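Local coordinates for De novo designed switch protein caging a hemagglutinin binder (sCageHA267_1S) (Synthetic construct, PDB 7CBC) that probably works as a biosensor switch, a designed helical bundle that holds a hemagglutinin binder in a caged state, at residues S2-K7 / E91-S96; A25-M30 / R219-A224; A31-L36 / D62-I67. All coordinates share one frame; numbering follows the deposited sequence.

The three contacts all use helix 3-46. Interactions 1 and 3 pair it with helix 50-93 at two levels of one antiparallel hairpin; their centres are 43 Å apart, on opposite sides of the chain's centre. Interaction 2 pairs it with helix 195-239, its centre about 6 Å from the centre of the chain. That centre is 13 Å from that of interaction 3, and the two touch where Ala29 O lies 3.7 Å from Ile67 CG2. In sequence, 31-36 and 62-67 fall within the spans bridged by the other two contacts, whereas the segments of interactions 1 and 2 alternate. Local hairpin packing is thus combined with a long-range parallel contact in one elongated bundle.

Interaction 1: S2-K7 / E91-S96; sequences SELARK and EAISGS
Leu4, in the first turn of helix 3-46, packs against Ile93 and Ser96, near the C-terminal end of helix 50-93. Its CB lies 4.2 Å from Ile93 CD1. One bond further, CG is only 3.4 Å from the same methyl, tighter than usual for two carbons; with the first torsion of Leu4 at -101° and the second of Ile93 nearly eclipsed at 3°, the exact fit here is doubtful. At CG the chain forks. CD1 stays beside Ile93 CD1 at 3.9 Å, while CD2 reaches Ser96, 3.1 Å from its OG and near its CB.

Ser96 presents a polar group to this leucine, but its OG is already engaged: it bonds to Ile93 O at 2.8 Å, and the same carbonyl also accepts from Ser96 N. The turn thus folds back on itself, and Ser96 is held beside the leucine. Lys7 adds the aliphatic foot of its chain, CG lying 3.9 Å from Ile93 CD1 and close to Ala92 CB, before the chain bends away to a salt bridge with Glu10.

Ser2 caps the start of helix 3-46 through its OG. Around this end of the bundle, helix 99-142 brings Ala101 against both Leu4 and Ile93, and helix 195-239 packs Leu199 and Leu203 on Ala5.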
loop_
_atom_site.group_PDB
_atom_site.type_symbol
_atom_site.label_atom_id
_atom_site.label_comp_id
_atom_site.label_asym_id
_atom_site.label_seq_id
_atom_site.Cartn_x
_atom_site.Cartn_y
_atom_site.Cartn_z
ATOM N N SER A 2 21.254 -3.814 -23.951
ATOM C CA SER A 2 22.433 -3.502 -23.143
ATOM C C SER A 2 22.349 -4.315 -21.866
ATOM O O SER A 2 21.262 -4.433 -21.288
ATOM C CB SER A 2 22.529 -2.020 -22.773
ATOM O OG SER A 2 23.319 -1.849 -21.604
ATOM N N GLU A 3 23.471 -4.855 -21.389
ATOM C CA GLU A 3 23.395 -5.569 -20.117
ATOM C C GLU A 3 23.084 -4.628 -18.955
ATOM O O GLU A 3 22.440 -5.042 -17.982
ATOM C CB GLU A 3 24.685 -6.339 -19.849
ATOM C CG GLU A 3 24.473 -7.485 -18.864
ATOM C CD GLU A 3 23.268 -8.343 -19.228
ATOM O OE1 GLU A 3 23.150 -8.744 -20.409
ATOM O OE2 GLU A 3 22.434 -8.604 -18.333
ATOM N N LEU A 4 23.516 -3.367 -19.036
ATOM C CA LEU A 4 23.237 -2.426 -17.959
ATOM C C LEU A 4 21.782 -1.975 -17.984
ATOM O O LEU A 4 21.181 -1.737 -16.933
ATOM C CB LEU A 4 24.172 -1.230 -18.049
ATOM C CG LEU A 4 25.365 -1.249 -17.092
ATOM C CD1 LEU A 4 26.055 -2.603 -17.085
ATOM C CD2 LEU A 4 26.343 -0.143 -17.420
ATOM N N ALA A 5 21.198 -1.851 -19.175
ATOM C CA ALA A 5 19.778 -1.539 -19.252
ATOM C C ALA A 5 18.937 -2.684 -18.705
ATOM O O ALA A 5 17.925 -2.452 -18.034
ATOM C CB ALA A 5 19.383 -1.221 -20.691
ATOM N N ARG A 6 19.332 -3.929 -18.992
ATOM C CA ARG A 6 18.577 -5.068 -18.484
ATOM C C ARG A 6 18.672 -5.159 -16.976
ATOM O O ARG A 6 17.744 -5.634 -16.316
ATOM C CB ARG A 6 19.085 -6.367 -19.097
ATOM C CG ARG A 6 18.846 -6.471 -20.563
ATOM C CD ARG A 6 19.295 -7.824 -21.096
ATOM N NE ARG A 6 18.123 -8.561 -21.532
ATOM C CZ ARG A 6 17.633 -8.491 -22.767
ATOM N NH1 ARG A 6 18.223 -7.719 -23.677
ATOM N NH2 ARG A 6 16.549 -9.179 -23.095
ATOM N N LYS A 7 19.795 -4.728 -16.422
ATOM C CA LYS A 7 19.969 -4.777 -14.984
ATOM C C LYS A 7 19.090 -3.735 -14.305
ATOM O O LYS A 7 18.457 -4.026 -13.287
ATOM C CB LYS A 7 21.468 -4.631 -14.680
ATOM C CG LYS A 7 21.944 -4.270 -13.276
ATOM C CD LYS A 7 21.015 -4.621 -12.113
ATOM C CE LYS A 7 20.603 -6.068 -11.935
ATOM N NZ LYS A 7 19.526 -6.106 -10.908
ATOM N N GLU A 91 26.168 -3.134 -7.893
ATOM C CA GLU A 91 27.396 -3.896 -8.105
ATOM C C GLU A 91 27.753 -3.969 -9.585
ATOM O O GLU A 91 28.935 -3.973 -9.950
ATOM C CB GLU A 91 27.248 -5.306 -7.523
ATOM C CG GLU A 91 28.541 -6.134 -7.504
ATOM C CD GLU A 91 28.771 -6.986 -8.764
ATOM O OE1 GLU A 91 28.114 -6.759 -9.807
ATOM O OE2 GLU A 91 29.625 -7.898 -8.705
ATOM N N ALA A 92 26.746 -4.068 -10.452
ATOM C CA ALA A 92 27.023 -4.050 -11.881
ATOM C C ALA A 92 27.179 -2.629 -12.411
ATOM O O ALA A 92 28.003 -2.396 -13.302
ATOM C CB ALA A 92 25.920 -4.787 -12.642
ATOM N N ILE A 93 26.431 -1.667 -11.858
ATOM C CA ILE A 93 26.412 -0.311 -12.412
ATOM C C ILE A 93 27.611 0.496 -11.923
ATOM O O ILE A 93 28.330 1.112 -12.723
ATOM C CB ILE A 93 25.086 0.401 -12.071
ATOM C CG1 ILE A 93 23.915 -0.096 -12.926
ATOM C CG2 ILE A 93 25.223 1.916 -12.200
ATOM C CD1 ILE A 93 24.244 -1.205 -13.880
ATOM N N SER A 94 27.850 0.499 -10.605
ATOM C CA SER A 94 28.849 1.399 -10.026
ATOM C C SER A 94 30.223 1.229 -10.658
ATOM O O SER A 94 30.960 2.206 -10.821
ATOM C CB SER A 94 28.939 1.191 -8.514
ATOM O OG SER A 94 28.037 2.042 -7.839
ATOM N N GLY A 95 30.586 0.001 -11.023
ATOM C CA GLY A 95 31.908 -0.244 -11.553
ATOM C C GLY A 95 32.039 -0.178 -13.054
ATOM O O GLY A 95 33.120 -0.453 -13.581
ATOM N N SER A 96 30.973 0.177 -13.771
ATOM C CA SER A 96 30.998 0.174 -15.228
ATOM C C SER A 96 31.379 1.524 -15.819
ATOM O O SER A 96 31.699 1.594 -17.015
ATOM C CB SER A 96 29.632 -0.240 -15.778
ATOM O OG SER A 96 28.658 0.747 -15.479
#

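Interaction 2: A25-M30 / R219-A224; sequences ALLEAM and RELLRA
Leu27 and Leu221 mark the closest backbone approach of segments 25-30 and 219-224, their CA atoms 6.6 Å apart. Both segments are fully helical and run almost parallel, with 9° between their directions and 10.6 Å between their axes.

Leu221 projects into the interface and carries much of it. Its CG stands anti to the carbonyl carbon (chi1 -72°), and from there the two methyls divide the work. CD2 lies against the flank of Leu27, 3.8 Å from Leu27 CB and 4.0 Å from Leu27 CD1, and also faces that residue's backbone nitrogen. CD1 makes a lighter contact, 4.3 Å from Leu26 CB. One turn further along, selenomethionine Met30 extends across toward Ala224. Its chain bends at the third torsion (79°), which places CE 3.6 Å from Ala224 CB, while SE passes 4.2 Å from Leu221 O.

Other helices cover the seam: helix 245-268 lays Ala266 and Glu267 on Leu27 and Ile262 on Ala224, while Ala71 of helix 50-93 meets Leu26. This is apolar helix-helix packing in the interior of the designed bundle, joining helix 3-46 to helix 195-239. No hydrogen bond or salt bridge joins the two segments, and every touching residue is buried. The association here therefore rests on side-chain shape and the exclusion of water, with no polar pair of its own to fix the register.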
loop_
_atom_site.group_PDB
_atom_site.type_symbol
_atom_site.label_atom_id
_atom_site.label_comp_id
_atom_site.label_asym_id
_atom_site.label_seq_id
_atom_site.Cartn_x
_atom_site.Cartn_y
_atom_site.Cartn_z
ATOM N N ALA A 25 0.527 -7.162 2.441
ATOM C CA ALA A 25 0.673 -7.342 3.884
ATOM C C ALA A 25 -0.022 -6.230 4.675
ATOM O O ALA A 25 -0.681 -6.494 5.686
ATOM C CB ALA A 25 2.153 -7.397 4.244
ATOM N N LEU A 26 0.161 -4.974 4.254
ATOM C CA LEU A 26 -0.492 -3.850 4.914
ATOM C C LEU A 26 -2.005 -3.949 4.804
ATOM O O LEU A 26 -2.727 -3.622 5.754
ATOM C CB LEU A 26 -0.002 -2.539 4.319
ATOM C CG LEU A 26 1.456 -2.243 4.669
ATOM C CD1 LEU A 26 1.897 -0.919 4.058
ATOM C CD2 LEU A 26 1.625 -2.224 6.173
ATOM N N LEU A 27 -2.502 -4.400 3.652
ATOM C CA LEU A 27 -3.926 -4.674 3.512
ATOM C C LEU A 27 -4.378 -5.756 4.489
ATOM O O LEU A 27 -5.411 -5.613 5.152
ATOM C CB LEU A 27 -4.231 -5.091 2.077
ATOM C CG LEU A 27 -5.716 -5.293 1.822
ATOM C CD1 LEU A 27 -6.397 -3.938 1.858
ATOM C CD2 LEU A 27 -5.937 -5.979 0.491
ATOM N N GLU A 28 -3.625 -6.856 4.573
ATOM C CA GLU A 28 -3.953 -7.921 5.511
ATOM C C GLU A 28 -4.041 -7.380 6.936
ATOM O O GLU A 28 -5.033 -7.603 7.633
ATOM C CB GLU A 28 -2.913 -9.036 5.424
ATOM C CG GLU A 28 -3.329 -10.355 6.082
ATOM C CD GLU A 28 -3.056 -10.406 7.594
ATOM O OE1 GLU A 28 -2.188 -9.644 8.085
ATOM O OE2 GLU A 28 -3.720 -11.213 8.293
ATOM N N ALA A 29 -3.007 -6.657 7.375
ATOM C CA ALA A 29 -2.986 -6.110 8.722
ATOM C C ALA A 29 -4.150 -5.170 8.963
ATOM O O ALA A 29 -4.677 -5.109 10.079
ATOM C CB ALA A 29 -1.669 -5.381 8.967
HETATM N N MSE A 30 -4.556 -4.423 7.941
HETATM C CA MSE A 30 -5.695 -3.526 8.048
HETATM C C MSE A 30 -6.980 -4.343 8.141
HETATM O O MSE A 30 -7.918 -3.966 8.846
HETATM C CB MSE A 30 -5.738 -2.556 6.848
HETATM C CG MSE A 30 -6.904 -1.558 6.897
HETATM SE SE MSE A 30 -7.236 -0.706 5.162
HETATM C CE MSE A 30 -8.206 -2.163 4.294
ATOM N N ARG A 219 -2.526 4.435 -2.908
ATOM C CA ARG A 219 -3.846 5.037 -3.022
ATOM C C ARG A 219 -4.936 4.017 -2.742
ATOM O O ARG A 219 -5.884 4.306 -2.003
ATOM C CB ARG A 219 -4.039 5.654 -4.405
ATOM C CG ARG A 219 -3.263 6.953 -4.628
ATOM C CD ARG A 219 -3.815 7.698 -5.840
ATOM N NE ARG A 219 -2.827 8.582 -6.440
ATOM C CZ ARG A 219 -1.857 8.161 -7.242
ATOM N NH1 ARG A 219 -1.742 6.872 -7.527
ATOM N NH2 ARG A 219 -0.991 9.026 -7.741
ATOM N N GLU A 220 -4.816 2.815 -3.313
ATOM C CA GLU A 220 -5.810 1.773 -3.073
ATOM C C GLU A 220 -5.908 1.432 -1.592
ATOM O O GLU A 220 -7.007 1.214 -1.065
ATOM C CB GLU A 220 -5.484 0.529 -3.899
ATOM C CG GLU A 220 -6.208 0.477 -5.245
ATOM C CD GLU A 220 -5.472 -0.332 -6.307
ATOM O OE1 GLU A 220 -4.625 -1.179 -5.942
ATOM O OE2 GLU A 220 -5.745 -0.124 -7.519
ATOM N N LEU A 221 -4.773 1.388 -0.901
ATOM C CA LEU A 221 -4.793 1.145 0.532
ATOM C C LEU A 221 -5.474 2.288 1.272
ATOM O O LEU A 221 -6.254 2.057 2.199
ATOM C CB LEU A 221 -3.370 0.955 1.037
ATOM C CG LEU A 221 -2.681 -0.356 0.650
ATOM C CD1 LEU A 221 -1.218 -0.233 0.927
ATOM C CD2 LEU A 221 -3.268 -1.509 1.449
ATOM N N LEU A 222 -5.187 3.532 0.883
ATOM C CA LEU A 222 -5.757 4.664 1.604
ATOM C C LEU A 222 -7.258 4.777 1.365
ATOM O O LEU A 222 -8.014 5.111 2.286
ATOM C CB LEU A 222 -5.062 5.963 1.206
ATOM C CG LEU A 222 -5.666 7.151 1.961
ATOM C CD1 LEU A 222 -5.625 6.886 3.444
ATOM C CD2 LEU A 222 -4.945 8.429 1.658
ATOM N N ARG A 223 -7.714 4.511 0.139
ATOM C CA ARG A 223 -9.153 4.542 -0.110
ATOM C C ARG A 223 -9.876 3.497 0.721
ATOM O O ARG A 223 -10.954 3.763 1.260
ATOM C CB ARG A 223 -9.441 4.343 -1.594
ATOM C CG ARG A 223 -9.098 5.568 -2.418
ATOM C CD ARG A 223 -9.691 5.501 -3.815
ATOM N NE ARG A 223 -9.075 4.442 -4.599
ATOM C CZ ARG A 223 -8.080 4.631 -5.459
ATOM N NH1 ARG A 223 -7.582 5.847 -5.650
ATOM N NH2 ARG A 223 -7.578 3.600 -6.122
ATOM N N ALA A 224 -9.304 2.298 0.835
ATOM C CA ALA A 224 -9.914 1.273 1.670
ATOM C C ALA A 224 -9.913 1.683 3.133
ATOM O O ALA A 224 -10.894 1.443 3.853
ATOM C CB ALA A 224 -9.179 -0.052 1.488
#

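Interaction 3: A31-L36 / D62-I67; sequences ARLQEL and DKSKEI
Leu33 and Ile67 form the tight side of this contact between antiparallel helices, whose segment axes come within 10.1 Å at 173°. The two side chains slide past each other in opposite directions, with Leu33 CG and Ile67 CG2 3.8 Å apart. Leu33 CD2 touches that same methyl and also reaches Ser64 CB at 4.0 Å. Ser64 is buried, yet its hydroxyl is provided for by Val60 O one turn back and by Gln130 NE2 of helix 99-142.

Leu36 links this tight part to the solvent side. Its CD1 is 3.8 Å from Ile67 CD1 and also 3.6 Å from Lys63 CD, the lysine chain crossing the leucine at about a right angle. Lys63 is exposed and lends only its aliphatic part.

The looser, charged side belongs to Arg32. Its CB supports Ile67 CD1 at 3.6 Å, and bends at chi2 and chi3 (-77° and 72°) then carry the chain away from helix 50-93. The guanidinium grips Glu35 side-on, NE and NH2 both bonding in its plane to OE1, with NH2 to OE1 at 2.9 Å, while NH1 makes a salt bridge to Glu28. An alanine here would keep the CB contact with Ile67 but would probably leave the carboxylates of Glu28 and Glu35 without their shared positive mate and free to turn.

Lys63 NZ, 6.2 Å from Arg32 NE, is a like charge, and no salt bridge joins segments 31-36 and 62-67. Glu28 and Glu35, bonded to Arg32, probably offset part of any repulsion. Adhesion between the segments is thus left to the hydrocarbon groups, whereas the charge of Arg32 is paired within helix 3-46 and Glu66 pairs with Arg69 within helix 50-93.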
loop_
_atom_site.group_PDB
_atom_site.type_symbol
_atom_site.label_atom_id
_atom_site.label_comp_id
_atom_site.label_asym_id
_atom_site.label_seq_id
_atom_site.Cartn_x
_atom_site.Cartn_y
_atom_site.Cartn_z
ATOM N N ALA A 31 -7.012 -5.485 7.446
ATOM C CA ALA A 31 -8.146 -6.391 7.600
ATOM C C ALA A 31 -8.215 -6.943 9.018
ATOM O O ALA A 31 -9.300 -7.012 9.613
ATOM C CB ALA A 31 -8.066 -7.528 6.587
ATOM N N ARG A 32 -7.066 -7.316 9.591
ATOM C CA ARG A 32 -7.065 -7.820 10.961
ATOM C C ARG A 32 -7.506 -6.745 11.942
ATOM O O ARG A 32 -8.341 -7.007 12.814
ATOM C CB ARG A 32 -5.689 -8.353 11.353
ATOM C CG ARG A 32 -5.092 -9.377 10.397
ATOM C CD ARG A 32 -5.705 -10.757 10.535
ATOM N NE ARG A 32 -7.062 -10.808 10.007
ATOM C CZ ARG A 32 -7.370 -10.969 8.725
ATOM N NH1 ARG A 32 -6.413 -11.105 7.803
ATOM N NH2 ARG A 32 -8.645 -10.991 8.363
ATOM N N LEU A 33 -6.952 -5.530 11.824
ATOM C CA LEU A 33 -7.345 -4.442 12.727
ATOM C C LEU A 33 -8.848 -4.197 12.683
ATOM O O LEU A 33 -9.500 -4.030 13.724
ATOM C CB LEU A 33 -6.606 -3.157 12.366
ATOM C CG LEU A 33 -5.120 -3.041 12.683
ATOM C CD1 LEU A 33 -4.561 -1.754 12.086
ATOM C CD2 LEU A 33 -4.875 -3.095 14.183
ATOM N N GLN A 34 -9.407 -4.134 11.471
ATOM C CA GLN A 34 -10.845 -3.936 11.316
ATOM C C GLN A 34 -11.626 -5.064 11.970
ATOM O O GLN A 34 -12.647 -4.830 12.633
ATOM C CB GLN A 34 -11.200 -3.851 9.831
ATOM C CG GLN A 34 -12.677 -3.664 9.561
ATOM C CD GLN A 34 -13.159 -2.289 9.954
ATOM O OE1 GLN A 34 -12.419 -1.498 10.547
ATOM N NE2 GLN A 34 -14.398 -1.979 9.602
ATOM N N GLU A 35 -11.163 -6.297 11.776
ATOM C CA GLU A 35 -11.805 -7.455 12.381
ATOM C C GLU A 35 -11.875 -7.310 13.898
ATOM O O GLU A 35 -12.902 -7.628 14.515
ATOM C CB GLU A 35 -11.040 -8.714 11.972
ATOM C CG GLU A 35 -11.768 -9.995 12.258
ATOM C CD GLU A 35 -11.083 -11.206 11.671
ATOM O OE1 GLU A 35 -10.114 -11.047 10.870
ATOM O OE2 GLU A 35 -11.535 -12.321 12.015
ATOM N N LEU A 36 -10.802 -6.792 14.508
ATOM C CA LEU A 36 -10.802 -6.519 15.944
ATOM C C LEU A 36 -11.766 -5.399 16.304
ATOM O O LEU A 36 -12.490 -5.489 17.303
ATOM C CB LEU A 36 -9.398 -6.159 16.421
ATOM C CG LEU A 36 -8.316 -7.217 16.309
ATOM C CD1 LEU A 36 -7.088 -6.731 17.064
ATOM C CD2 LEU A 36 -8.826 -8.545 16.874
ATOM N N ASP A 62 -3.567 -4.401 23.250
ATOM C CA ASP A 62 -2.364 -5.205 23.066
ATOM C C ASP A 62 -2.410 -5.979 21.753
ATOM O O ASP A 62 -1.401 -6.067 21.048
ATOM C CB ASP A 62 -2.169 -6.156 24.249
ATOM C CG ASP A 62 -1.944 -5.418 25.566
ATOM O OD1 ASP A 62 -1.414 -4.281 25.530
ATOM O OD2 ASP A 62 -2.299 -5.976 26.636
ATOM N N LYS A 63 -3.575 -6.524 21.385
ATOM C CA LYS A 63 -3.649 -7.266 20.129
ATOM C C LYS A 63 -3.412 -6.346 18.932
ATOM O O LYS A 63 -2.733 -6.731 17.972
ATOM C CB LYS A 63 -4.995 -7.980 20.006
ATOM C CG LYS A 63 -4.932 -9.353 19.307
ATOM C CD LYS A 63 -4.625 -9.255 17.795
ATOM C CE LYS A 63 -4.374 -10.632 17.137
ATOM N NZ LYS A 63 -4.494 -10.650 15.629
ATOM N N SER A 64 -3.949 -5.125 18.979
ATOM C CA SER A 64 -3.737 -4.167 17.899
ATOM C C SER A 64 -2.273 -3.769 17.782
ATOM O O SER A 64 -1.739 -3.669 16.668
ATOM C CB SER A 64 -4.602 -2.928 18.121
ATOM O OG SER A 64 -5.970 -3.278 18.078
ATOM N N LYS A 65 -1.611 -3.522 18.914
ATOM C CA LYS A 65 -0.229 -3.077 18.851
ATOM C C LYS A 65 0.675 -4.177 18.318
ATOM O O LYS A 65 1.667 -3.890 17.638
ATOM C CB LYS A 65 0.242 -2.584 20.223
ATOM C CG LYS A 65 -0.180 -1.133 20.533
ATOM C CD LYS A 65 -1.403 -1.065 21.444
ATOM C CE LYS A 65 -2.282 0.178 21.205
ATOM N NZ LYS A 65 -3.037 0.158 19.907
ATOM N N GLU A 66 0.332 -5.435 18.586
ATOM C CA GLU A 66 1.078 -6.534 18.002
ATOM C C GLU A 66 0.907 -6.553 16.485
ATOM O O GLU A 66 1.887 -6.673 15.745
ATOM C CB GLU A 66 0.634 -7.854 18.637
ATOM C CG GLU A 66 1.359 -9.081 18.100
ATOM C CD GLU A 66 2.877 -9.001 18.263
ATOM O OE1 GLU A 66 3.365 -8.218 19.117
ATOM O OE2 GLU A 66 3.584 -9.723 17.526
ATOM N N ILE A 67 -0.333 -6.406 16.002
ATOM C CA ILE A 67 -0.574 -6.319 14.564
ATOM C C ILE A 67 0.235 -5.183 13.956
ATOM O O ILE A 67 0.861 -5.338 12.902
ATOM C CB ILE A 67 -2.080 -6.148 14.288
ATOM C CG1 ILE A 67 -2.817 -7.464 14.531
ATOM C CG2 ILE A 67 -2.318 -5.638 12.862
ATOM C CD1 ILE A 67 -4.312 -7.335 14.472
#